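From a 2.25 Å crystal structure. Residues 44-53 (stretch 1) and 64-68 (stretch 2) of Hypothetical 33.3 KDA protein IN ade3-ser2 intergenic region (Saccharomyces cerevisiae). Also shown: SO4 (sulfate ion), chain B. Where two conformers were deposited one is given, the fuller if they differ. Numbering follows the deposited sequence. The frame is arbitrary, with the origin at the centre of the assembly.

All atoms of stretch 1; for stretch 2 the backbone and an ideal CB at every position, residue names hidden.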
# COMPACT_ATOMS: atom_id res chain seq x y z
N LYS A 44 -2.22 -8.74 -3.46
CA LYS A 44 -1.62 -8.37 -2.18
C LYS A 44 -2.66 -7.96 -1.14
O LYS A 44 -2.50 -8.20 0.06
CB LYS A 44 -0.60 -7.23 -2.40
CG LYS A 44 -1.13 -6.03 -3.17
CD LYS A 44 -1.32 -4.80 -2.28
CE LYS A 44 -2.25 -3.79 -2.94
NZ LYS A 44 -1.87 -3.52 -4.36
N SER A 45 -3.75 -7.34 -1.60
CA SER A 45 -4.80 -6.92 -0.69
C SER A 45 -5.45 -8.11 -0.01
O SER A 45 -5.61 -8.13 1.22
CB SER A 45 -5.87 -6.13 -1.44
OG SER A 45 -5.32 -4.94 -1.95
N PHE A 46 -5.83 -9.11 -0.80
CA PHE A 46 -6.44 -10.31 -0.26
C PHE A 46 -5.45 -11.01 0.68
O PHE A 46 -5.82 -11.46 1.77
CB PHE A 46 -6.85 -11.26 -1.40
CG PHE A 46 -7.42 -12.57 -0.92
CD1 PHE A 46 -8.71 -12.63 -0.38
CD2 PHE A 46 -6.68 -13.74 -1.02
CE1 PHE A 46 -9.24 -13.84 0.06
CE2 PHE A 46 -7.21 -14.97 -0.58
CZ PHE A 46 -8.49 -15.01 -0.04
N THR A 47 -4.19 -11.09 0.27
CA THR A 47 -3.18 -11.74 1.10
C THR A 47 -3.00 -11.07 2.47
O THR A 47 -2.87 -11.75 3.50
CB THR A 47 -1.81 -11.80 0.38
OG1 THR A 47 -1.97 -12.45 -0.89
CG2 THR A 47 -0.80 -12.58 1.20
N SER A 48 -2.98 -9.74 2.48
CA SER A 48 -2.83 -8.98 3.73
C SER A 48 -4.02 -9.25 4.66
O SER A 48 -3.85 -9.40 5.87
CB SER A 48 -2.70 -7.48 3.45
OG SER A 48 -3.89 -6.92 2.90
N ILE A 49 -5.21 -9.31 4.08
CA ILE A 49 -6.42 -9.58 4.85
C ILE A 49 -6.35 -10.98 5.48
O ILE A 49 -6.73 -11.17 6.64
CB ILE A 49 -7.70 -9.45 3.97
CG1 ILE A 49 -7.96 -7.99 3.63
CG2 ILE A 49 -8.91 -10.01 4.69
CD1 ILE A 49 -8.31 -7.12 4.84
N GLN A 50 -5.87 -11.95 4.70
CA GLN A 50 -5.73 -13.31 5.20
C GLN A 50 -4.77 -13.36 6.38
O GLN A 50 -4.99 -14.07 7.36
CB GLN A 50 -5.22 -14.24 4.10
CG GLN A 50 -6.23 -14.58 3.02
CD GLN A 50 -5.65 -15.51 1.98
OE1 GLN A 50 -4.78 -15.11 1.20
NE2 GLN A 50 -6.12 -16.75 1.96
N ILE A 51 -3.68 -12.60 6.28
CA ILE A 51 -2.69 -12.57 7.34
C ILE A 51 -3.31 -11.94 8.59
O ILE A 51 -3.09 -12.42 9.71
CB ILE A 51 -1.43 -11.79 6.89
CG1 ILE A 51 -0.69 -12.60 5.82
CG2 ILE A 51 -0.51 -11.54 8.06
CD1 ILE A 51 -0.37 -14.02 6.24
N TYR A 52 -4.08 -10.87 8.39
CA TYR A 52 -4.75 -10.20 9.50
C TYR A 52 -5.53 -11.26 10.27
O TYR A 52 -5.34 -11.42 11.48
CB TYR A 52 -5.74 -9.15 8.98
CG TYR A 52 -6.51 -8.40 10.05
CD1 TYR A 52 -7.88 -8.20 9.94
CD2 TYR A 52 -5.86 -7.86 11.16
CE1 TYR A 52 -8.59 -7.48 10.89
CE2 TYR A 52 -6.56 -7.12 12.12
CZ TYR A 52 -7.93 -6.94 11.98
OH TYR A 52 -8.64 -6.21 12.91
N ASN A 53 -6.39 -11.99 9.57
CA ASN A 53 -7.18 -13.03 10.21
C ASN A 53 -6.31 -14.09 10.86
O ASN A 53 -6.60 -14.54 11.98
CB ASN A 53 -8.14 -13.68 9.21
CG ASN A 53 -9.24 -12.73 8.76
OD1 ASN A 53 -9.81 -12.00 9.57
ND2 ASN A 53 -9.54 -12.74 7.47
N UNK A 64 -2.74 -6.90 20.44
CA UNK A 64 -3.63 -5.99 19.74
C UNK A 64 -3.18 -5.91 18.27
O UNK A 64 -2.08 -5.44 17.98
CB UNK A 64 -3.63 -4.61 20.40
N UNK A 65 -4.04 -6.35 17.36
CA UNK A 65 -3.73 -6.35 15.94
C UNK A 65 -4.51 -5.30 15.15
O UNK A 65 -5.73 -5.28 15.17
CB UNK A 65 -4.01 -7.74 15.36
N UNK A 66 -3.79 -4.45 14.43
CA UNK A 66 -4.44 -3.42 13.63
C UNK A 66 -4.23 -3.66 12.14
O UNK A 66 -3.23 -4.25 11.72
CB UNK A 66 -3.91 -2.04 14.02
N UNK A 67 -5.17 -3.18 11.33
CA UNK A 67 -5.07 -3.34 9.89
C UNK A 67 -5.61 -2.12 9.17
O UNK A 67 -6.59 -1.51 9.60
CB UNK A 67 -5.82 -4.60 9.44
N UNK A 68 -4.97 -1.77 8.06
CA UNK A 68 -5.42 -0.65 7.27
C UNK A 68 -4.84 -0.69 5.86
O UNK A 68 -3.74 -1.20 5.65
CB UNK A 68 -5.05 0.66 7.96
S SO4 B . -5.04 -6.25 -5.36
O1 SO4 B . -4.98 -7.34 -6.35
O2 SO4 B . -4.90 -4.95 -6.05
O3 SO4 B . -6.35 -6.29 -4.69
O4 SO4 B . -3.97 -6.42 -4.36

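The strand runs nearly antiparallel to the helix, at 165° between their N-to-C directions, with the axes 9.5 Å apart at closest approach. Tyr52 reaches across much of that gap, and the alternation of the strand decides which positions meet it.

Position 64 lies before the strand, and its ideal CB has nothing of the helix within 5.5 Å. Stretch 1 sets no demand here, so almost any residue would do. It is Ser64, whose OG hydrogen-bonds elsewhere in the structure.

Position 65 has extended angles (-108/125) and a CA-to-CB bond directed toward the helix, with the ideal CB 4.2 Å from Tyr52 CE2. An aromatic ring offers carbon, with no charge nearby to answer, so an apolar side chain suits: Val, Ile, Leu or Met, the beta-branched pair being at ease in a strand. The deposited residue is Ile65. Its CG2 packs at the edge of the Tyr52 ring, 3.6 Å from Tyr52 CD2, while the end of the side chain leads away from the helix.

Position 66 points its CB away, and the helix places no limit on it. Its phi and psi (-113/153) are open to most residues, so many would suit. Gly66 is found, its C 4.2 Å from Tyr52 CE2; the visible geometry does not require a glycine.

Position 67 is the centre of the contact. The CA of position 67 is 6.9 Å from the CA of Tyr52, its CB bond points toward the helix, and the ideal CB sits 3.7 Å from Tyr52 CD2. Beyond it, along the helix toward the N terminus, lie the methyl Ile49 CD1 and the hydroxyl of Ser48. A short apolar residue could cover Tyr52, and Phe or Leu could also reach the methyl; a long side chain with a polar tip would use the hydroxyl as well. The residue is Tyr67. With chi1 at 176° (t), it lays its CB over one face of the Tyr52 ring, 3.7 Å from the centroid, and its own ring takes Ile49 CD1 over one face, 3.7 Å from its centroid. At the tip, Tyr67 OH donates to Ser48 OG at 2.7 Å; Ser48 OG in turn donates to Ser45 O, also at 2.7 Å, so the serine relays the bond into the helix backbone. A water accepts from Tyr67 N at 3.0 Å and lies 3.1 Å from Tyr52 OH, bridging the two.

Position 68 turns away again, and many residues would do; Ala68 makes no contact with the helix.

Stretch 2 64-68: SIGYA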
# COMPACT_ATOMS: atom_id res chain seq x y z
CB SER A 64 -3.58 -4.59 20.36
OG SER A 64 -4.37 -3.68 19.62
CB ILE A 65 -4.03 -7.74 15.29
CG1 ILE A 65 -3.45 -8.87 16.15
CG2 ILE A 65 -3.44 -7.79 13.87
CD1 ILE A 65 -1.94 -8.86 16.29
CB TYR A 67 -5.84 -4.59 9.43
CG TYR A 67 -5.87 -4.77 7.92
CD1 TYR A 67 -6.67 -3.96 7.10
CD2 TYR A 67 -5.05 -5.73 7.31
CE1 TYR A 67 -6.64 -4.09 5.71
CE2 TYR A 67 -5.02 -5.87 5.93
CZ TYR A 67 -5.82 -5.05 5.13
OH TYR A 67 -5.77 -5.20 3.76
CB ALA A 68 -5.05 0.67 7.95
O HOH W 1 -7.97 -3.17 12.48
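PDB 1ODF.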